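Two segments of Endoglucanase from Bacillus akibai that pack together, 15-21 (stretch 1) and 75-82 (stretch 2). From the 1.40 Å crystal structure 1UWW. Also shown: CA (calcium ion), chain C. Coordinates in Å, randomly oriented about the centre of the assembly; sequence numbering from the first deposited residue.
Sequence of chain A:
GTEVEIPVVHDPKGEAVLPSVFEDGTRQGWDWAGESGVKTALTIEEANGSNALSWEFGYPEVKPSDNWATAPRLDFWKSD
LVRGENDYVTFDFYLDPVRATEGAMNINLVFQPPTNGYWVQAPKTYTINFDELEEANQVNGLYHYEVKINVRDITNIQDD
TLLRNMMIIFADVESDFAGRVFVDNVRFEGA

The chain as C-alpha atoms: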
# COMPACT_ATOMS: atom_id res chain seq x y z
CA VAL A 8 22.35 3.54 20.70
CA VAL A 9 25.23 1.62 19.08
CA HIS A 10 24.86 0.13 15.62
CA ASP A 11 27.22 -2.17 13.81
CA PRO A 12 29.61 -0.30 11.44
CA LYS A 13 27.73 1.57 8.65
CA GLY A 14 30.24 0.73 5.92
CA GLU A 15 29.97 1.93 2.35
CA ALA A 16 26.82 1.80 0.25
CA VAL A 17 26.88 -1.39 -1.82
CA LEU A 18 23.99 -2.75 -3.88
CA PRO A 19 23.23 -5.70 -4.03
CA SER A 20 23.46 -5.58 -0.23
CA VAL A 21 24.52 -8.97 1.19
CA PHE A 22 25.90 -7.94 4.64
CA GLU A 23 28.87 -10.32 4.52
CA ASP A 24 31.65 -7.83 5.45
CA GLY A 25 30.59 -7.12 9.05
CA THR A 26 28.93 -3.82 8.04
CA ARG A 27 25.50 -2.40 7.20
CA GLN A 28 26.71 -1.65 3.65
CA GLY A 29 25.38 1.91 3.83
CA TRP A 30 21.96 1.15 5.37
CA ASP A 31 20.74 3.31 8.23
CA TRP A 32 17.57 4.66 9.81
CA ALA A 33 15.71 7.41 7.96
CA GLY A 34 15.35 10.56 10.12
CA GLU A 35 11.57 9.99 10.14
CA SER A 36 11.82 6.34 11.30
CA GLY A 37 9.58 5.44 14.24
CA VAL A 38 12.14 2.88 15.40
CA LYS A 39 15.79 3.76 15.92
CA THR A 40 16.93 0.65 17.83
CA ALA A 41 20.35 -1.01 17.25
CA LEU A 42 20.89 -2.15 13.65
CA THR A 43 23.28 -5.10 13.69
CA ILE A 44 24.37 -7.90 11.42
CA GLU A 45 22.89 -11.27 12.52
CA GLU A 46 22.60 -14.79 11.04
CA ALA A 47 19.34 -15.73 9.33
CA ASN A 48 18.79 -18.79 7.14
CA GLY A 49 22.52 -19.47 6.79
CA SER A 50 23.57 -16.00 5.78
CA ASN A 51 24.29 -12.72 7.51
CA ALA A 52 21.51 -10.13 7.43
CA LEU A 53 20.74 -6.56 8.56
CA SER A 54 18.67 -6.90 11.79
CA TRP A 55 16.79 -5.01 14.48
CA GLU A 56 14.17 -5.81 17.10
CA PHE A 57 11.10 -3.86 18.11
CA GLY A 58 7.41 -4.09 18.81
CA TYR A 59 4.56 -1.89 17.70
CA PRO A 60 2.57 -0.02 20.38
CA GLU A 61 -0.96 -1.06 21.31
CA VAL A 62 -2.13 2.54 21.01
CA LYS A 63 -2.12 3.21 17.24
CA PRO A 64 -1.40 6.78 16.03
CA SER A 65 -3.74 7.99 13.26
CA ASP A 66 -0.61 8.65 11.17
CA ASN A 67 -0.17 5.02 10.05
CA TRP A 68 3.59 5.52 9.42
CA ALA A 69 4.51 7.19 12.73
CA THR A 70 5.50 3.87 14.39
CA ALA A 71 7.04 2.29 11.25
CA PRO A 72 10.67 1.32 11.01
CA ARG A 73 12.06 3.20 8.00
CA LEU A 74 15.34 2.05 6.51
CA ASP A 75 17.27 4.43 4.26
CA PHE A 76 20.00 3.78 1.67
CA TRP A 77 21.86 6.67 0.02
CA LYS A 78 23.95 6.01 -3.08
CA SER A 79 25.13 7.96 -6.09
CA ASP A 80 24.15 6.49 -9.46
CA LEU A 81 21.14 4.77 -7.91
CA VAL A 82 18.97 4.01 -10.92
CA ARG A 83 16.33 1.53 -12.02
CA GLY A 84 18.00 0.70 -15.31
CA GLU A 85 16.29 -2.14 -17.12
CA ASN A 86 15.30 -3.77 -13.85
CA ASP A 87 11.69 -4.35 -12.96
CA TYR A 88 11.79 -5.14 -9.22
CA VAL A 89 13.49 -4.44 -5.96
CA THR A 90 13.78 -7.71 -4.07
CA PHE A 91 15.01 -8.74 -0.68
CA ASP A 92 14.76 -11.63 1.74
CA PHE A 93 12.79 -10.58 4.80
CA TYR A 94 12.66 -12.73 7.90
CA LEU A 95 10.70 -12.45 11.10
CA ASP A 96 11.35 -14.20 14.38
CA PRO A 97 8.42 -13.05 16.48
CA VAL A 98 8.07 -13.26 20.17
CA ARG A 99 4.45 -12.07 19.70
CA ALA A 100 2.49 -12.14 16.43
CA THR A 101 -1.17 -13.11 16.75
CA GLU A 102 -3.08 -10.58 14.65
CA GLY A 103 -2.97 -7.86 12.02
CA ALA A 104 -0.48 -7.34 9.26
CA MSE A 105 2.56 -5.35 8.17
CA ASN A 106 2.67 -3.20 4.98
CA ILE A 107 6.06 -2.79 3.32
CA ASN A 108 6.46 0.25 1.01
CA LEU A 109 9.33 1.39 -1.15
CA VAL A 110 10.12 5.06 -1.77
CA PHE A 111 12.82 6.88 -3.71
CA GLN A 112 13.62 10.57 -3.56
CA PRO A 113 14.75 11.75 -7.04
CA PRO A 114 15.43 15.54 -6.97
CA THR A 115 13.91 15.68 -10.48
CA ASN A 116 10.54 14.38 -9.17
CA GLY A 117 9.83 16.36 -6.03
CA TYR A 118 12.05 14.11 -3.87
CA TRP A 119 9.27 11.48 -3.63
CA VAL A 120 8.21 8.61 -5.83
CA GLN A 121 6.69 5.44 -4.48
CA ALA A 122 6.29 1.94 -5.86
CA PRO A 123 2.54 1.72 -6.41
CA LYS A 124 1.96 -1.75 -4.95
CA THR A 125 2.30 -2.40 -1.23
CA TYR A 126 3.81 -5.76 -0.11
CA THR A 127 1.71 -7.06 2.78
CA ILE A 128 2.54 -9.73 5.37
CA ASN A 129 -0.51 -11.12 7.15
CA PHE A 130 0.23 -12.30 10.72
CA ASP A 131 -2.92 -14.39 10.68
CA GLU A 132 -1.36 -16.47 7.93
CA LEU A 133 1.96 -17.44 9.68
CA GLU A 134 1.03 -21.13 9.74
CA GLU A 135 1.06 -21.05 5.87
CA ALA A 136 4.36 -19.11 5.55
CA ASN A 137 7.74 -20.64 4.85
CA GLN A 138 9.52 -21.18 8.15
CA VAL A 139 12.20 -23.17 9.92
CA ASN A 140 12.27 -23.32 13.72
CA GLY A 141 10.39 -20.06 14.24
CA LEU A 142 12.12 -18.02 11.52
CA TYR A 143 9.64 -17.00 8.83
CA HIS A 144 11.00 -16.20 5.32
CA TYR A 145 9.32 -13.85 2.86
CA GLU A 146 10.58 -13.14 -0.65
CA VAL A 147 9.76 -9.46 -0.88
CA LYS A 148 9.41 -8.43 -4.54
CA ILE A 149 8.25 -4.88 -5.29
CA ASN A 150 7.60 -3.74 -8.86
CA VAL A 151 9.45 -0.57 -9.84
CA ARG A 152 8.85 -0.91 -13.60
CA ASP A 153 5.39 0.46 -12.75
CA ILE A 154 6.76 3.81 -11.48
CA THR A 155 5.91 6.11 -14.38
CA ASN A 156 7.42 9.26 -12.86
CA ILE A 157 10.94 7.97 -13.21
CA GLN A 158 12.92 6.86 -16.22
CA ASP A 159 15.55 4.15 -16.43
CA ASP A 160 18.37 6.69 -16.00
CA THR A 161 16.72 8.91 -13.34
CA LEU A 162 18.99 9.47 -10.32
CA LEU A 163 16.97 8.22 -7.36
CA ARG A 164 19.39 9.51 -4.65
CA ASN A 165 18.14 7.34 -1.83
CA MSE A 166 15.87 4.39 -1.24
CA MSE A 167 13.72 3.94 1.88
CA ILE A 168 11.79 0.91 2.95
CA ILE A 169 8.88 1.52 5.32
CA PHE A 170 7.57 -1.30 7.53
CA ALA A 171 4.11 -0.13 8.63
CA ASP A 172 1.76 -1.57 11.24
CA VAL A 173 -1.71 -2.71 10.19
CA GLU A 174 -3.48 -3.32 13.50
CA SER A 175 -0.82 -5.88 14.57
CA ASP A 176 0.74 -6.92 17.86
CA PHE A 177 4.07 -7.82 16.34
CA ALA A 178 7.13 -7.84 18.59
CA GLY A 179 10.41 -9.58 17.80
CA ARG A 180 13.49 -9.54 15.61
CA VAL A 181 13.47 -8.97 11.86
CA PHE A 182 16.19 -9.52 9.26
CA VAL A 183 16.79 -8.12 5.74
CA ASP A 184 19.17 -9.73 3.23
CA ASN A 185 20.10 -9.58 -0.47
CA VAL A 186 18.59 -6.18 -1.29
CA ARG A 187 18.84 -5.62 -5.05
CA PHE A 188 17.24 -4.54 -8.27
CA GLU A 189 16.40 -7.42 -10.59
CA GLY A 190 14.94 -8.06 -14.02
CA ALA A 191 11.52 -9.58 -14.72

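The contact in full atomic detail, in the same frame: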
# COMPACT_ATOMS: atom_id res chain seq x y z
N GLU A 15 30.21 1.19 3.58
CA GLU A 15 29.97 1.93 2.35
C GLU A 15 28.77 1.35 1.64
O GLU A 15 28.54 0.14 1.70
CB GLU A 15 31.20 1.84 1.45
CG GLU A 15 32.47 2.42 2.08
CD GLU A 15 32.48 3.94 2.16
OE1 GLU A 15 31.78 4.62 1.37
OE2 GLU A 15 33.22 4.47 3.02
N ALA A 16 28.02 2.21 0.95
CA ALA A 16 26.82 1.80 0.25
C ALA A 16 27.16 0.88 -0.90
O ALA A 16 27.91 1.26 -1.81
CB ALA A 16 26.04 3.01 -0.23
N VAL A 17 26.64 -0.34 -0.83
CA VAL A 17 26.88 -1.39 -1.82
C VAL A 17 25.53 -2.02 -2.15
O VAL A 17 24.80 -2.39 -1.26
CB VAL A 17 27.85 -2.49 -1.26
CG1 VAL A 17 28.01 -3.66 -2.21
CG2 VAL A 17 29.22 -1.89 -0.94
N LEU A 18 25.22 -2.14 -3.42
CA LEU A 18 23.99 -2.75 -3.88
C LEU A 18 24.36 -3.68 -5.05
O LEU A 18 25.07 -3.19 -5.97
CB LEU A 18 23.04 -1.61 -4.24
CG LEU A 18 21.59 -1.99 -4.44
CD1 LEU A 18 20.90 -2.29 -3.13
CD2 LEU A 18 20.89 -0.91 -5.22
N PRO A 19 24.00 -4.98 -5.08
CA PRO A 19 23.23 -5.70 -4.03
C PRO A 19 23.87 -5.72 -2.64
O PRO A 19 25.09 -5.86 -2.47
CB PRO A 19 23.12 -7.12 -4.59
CG PRO A 19 23.21 -6.92 -6.10
CD PRO A 19 24.22 -5.84 -6.26
N SER A 20 23.02 -5.60 -1.62
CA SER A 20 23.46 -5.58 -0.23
C SER A 20 23.32 -6.98 0.37
O SER A 20 22.22 -7.50 0.51
CB SER A 20 22.64 -4.55 0.58
OG SER A 20 22.55 -3.28 -0.06
N VAL A 21 24.46 -7.61 0.67
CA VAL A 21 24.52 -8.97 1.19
C VAL A 21 25.00 -9.07 2.65
O VAL A 21 24.89 -10.12 3.26
CB VAL A 21 25.36 -9.88 0.26
CG1 VAL A 21 24.72 -9.93 -1.13
CG2 VAL A 21 26.81 -9.41 0.16
N ASP A 75 16.85 3.45 5.25
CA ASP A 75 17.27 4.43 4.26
C ASP A 75 18.63 4.02 3.71
O ASP A 75 19.51 3.59 4.45
CB ASP A 75 17.30 5.81 4.95
CG ASP A 75 17.27 6.98 4.03
OD1 ASP A 75 17.10 6.82 2.80
OD2 ASP A 75 17.46 8.13 4.51
N PHE A 76 18.80 4.18 2.41
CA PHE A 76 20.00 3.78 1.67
C PHE A 76 20.34 4.87 0.66
O PHE A 76 19.64 5.02 -0.32
CB PHE A 76 19.75 2.44 0.98
CG PHE A 76 20.90 1.92 0.20
CD1 PHE A 76 21.95 1.24 0.81
CD2 PHE A 76 20.94 2.09 -1.17
CE1 PHE A 76 22.99 0.71 0.05
CE2 PHE A 76 21.99 1.59 -1.91
CZ PHE A 76 23.02 0.91 -1.30
N TRP A 77 21.40 5.62 0.91
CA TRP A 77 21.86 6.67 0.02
C TRP A 77 22.99 6.17 -0.86
O TRP A 77 24.00 5.65 -0.35
CB TRP A 77 22.33 7.90 0.80
CG TRP A 77 21.20 8.66 1.46
CD1 TRP A 77 20.32 8.20 2.40
CD2 TRP A 77 20.82 10.03 1.22
NE1 TRP A 77 19.41 9.18 2.74
CE2 TRP A 77 19.70 10.32 2.04
CE3 TRP A 77 21.31 11.06 0.40
CZ2 TRP A 77 19.08 11.56 2.06
CZ3 TRP A 77 20.69 12.30 0.44
CH2 TRP A 77 19.60 12.54 1.25
N LYS A 78 22.88 6.35 -2.16
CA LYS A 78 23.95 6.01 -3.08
C LYS A 78 23.86 6.86 -4.33
O LYS A 78 22.78 7.06 -4.88
CB LYS A 78 23.85 4.53 -3.45
CG LYS A 78 25.09 3.98 -4.13
CD LYS A 78 24.94 2.52 -4.59
CE LYS A 78 25.69 2.24 -5.92
NZ LYS A 78 24.80 2.51 -7.07
N SER A 79 25.01 7.37 -4.77
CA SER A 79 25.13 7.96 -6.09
C SER A 79 24.89 6.89 -7.18
O SER A 79 25.09 5.69 -6.97
CB SER A 79 26.51 8.62 -6.28
OG SER A 79 27.56 7.71 -6.08
N ASP A 80 24.44 7.35 -8.33
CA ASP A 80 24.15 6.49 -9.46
C ASP A 80 23.18 5.36 -9.11
O ASP A 80 23.29 4.25 -9.61
CB ASP A 80 25.45 5.95 -10.09
CG ASP A 80 26.28 7.04 -10.76
OD1 ASP A 80 25.72 7.91 -11.47
OD2 ASP A 80 27.52 7.12 -10.62
N LEU A 81 22.23 5.67 -8.21
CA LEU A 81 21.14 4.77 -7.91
C LEU A 81 20.07 4.96 -8.97
O LEU A 81 19.46 6.03 -9.04
CB LEU A 81 20.56 5.07 -6.53
CG LEU A 81 19.49 4.12 -5.99
CD1 LEU A 81 20.07 2.74 -5.72
CD2 LEU A 81 18.91 4.69 -4.69
N VAL A 82 19.90 3.95 -9.80
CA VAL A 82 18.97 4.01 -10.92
C VAL A 82 18.25 2.68 -11.08
O VAL A 82 18.77 1.62 -10.70
CB VAL A 82 19.67 4.40 -12.26
CG1 VAL A 82 20.34 5.77 -12.15
CG2 VAL A 82 20.66 3.31 -12.72
CA CA C . 23.72 -12.16 3.58
O HOH W 1 23.83 -12.74 1.30

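How do the two backbones lie against each other? Stretch 1 has no regular secondary structure, while stretch 2 finishes a strand at Trp77 and continues as loop. Measured between CA atoms, they come nearest at Ala16 and Lys78, 6.1 Å apart, and no hydrogen bond links them, so the contact rests on van der Waals packing, mostly of side chains.

Which apolar side chains meet? Phe76 is the centre: its CE1 lies 3.8 Å from Ala16 CB and its CZ 3.9 Å from Leu18 CB, both oblique to the ring. Farther along, Leu18 CD2 reaches Leu81 CD1 at 3.8 Å. Leu81 leaves its backbone sideways, yet its tip comes nearer to stretch 1. These contacts are van der Waals in character and cover part of the hydrocarbon surface from water.

Where do polar atoms enter? Ala16 CB sits 3.3 Å from Trp77 O, a close approach without a hydrogen bond. The Phe76 ring also meets Val17 O, 3.7 Å from CZ. That carbonyl is not left unpaired, because Ser20 OG donates a hydrogen bond to Val17 O at 2.7 Å, a bond that spans the turn containing the cis peptide before Pro19.

Which bonds lie beside the contact rather than across it? Within stretch 2, Trp77 NE1 donates to Asp75 OD2 at 2.8 Å, and Lys78 NZ to Ser79 O at 3.2 Å. Beyond the interface, Val21 O binds the calcium ion CA at 2.4 Å.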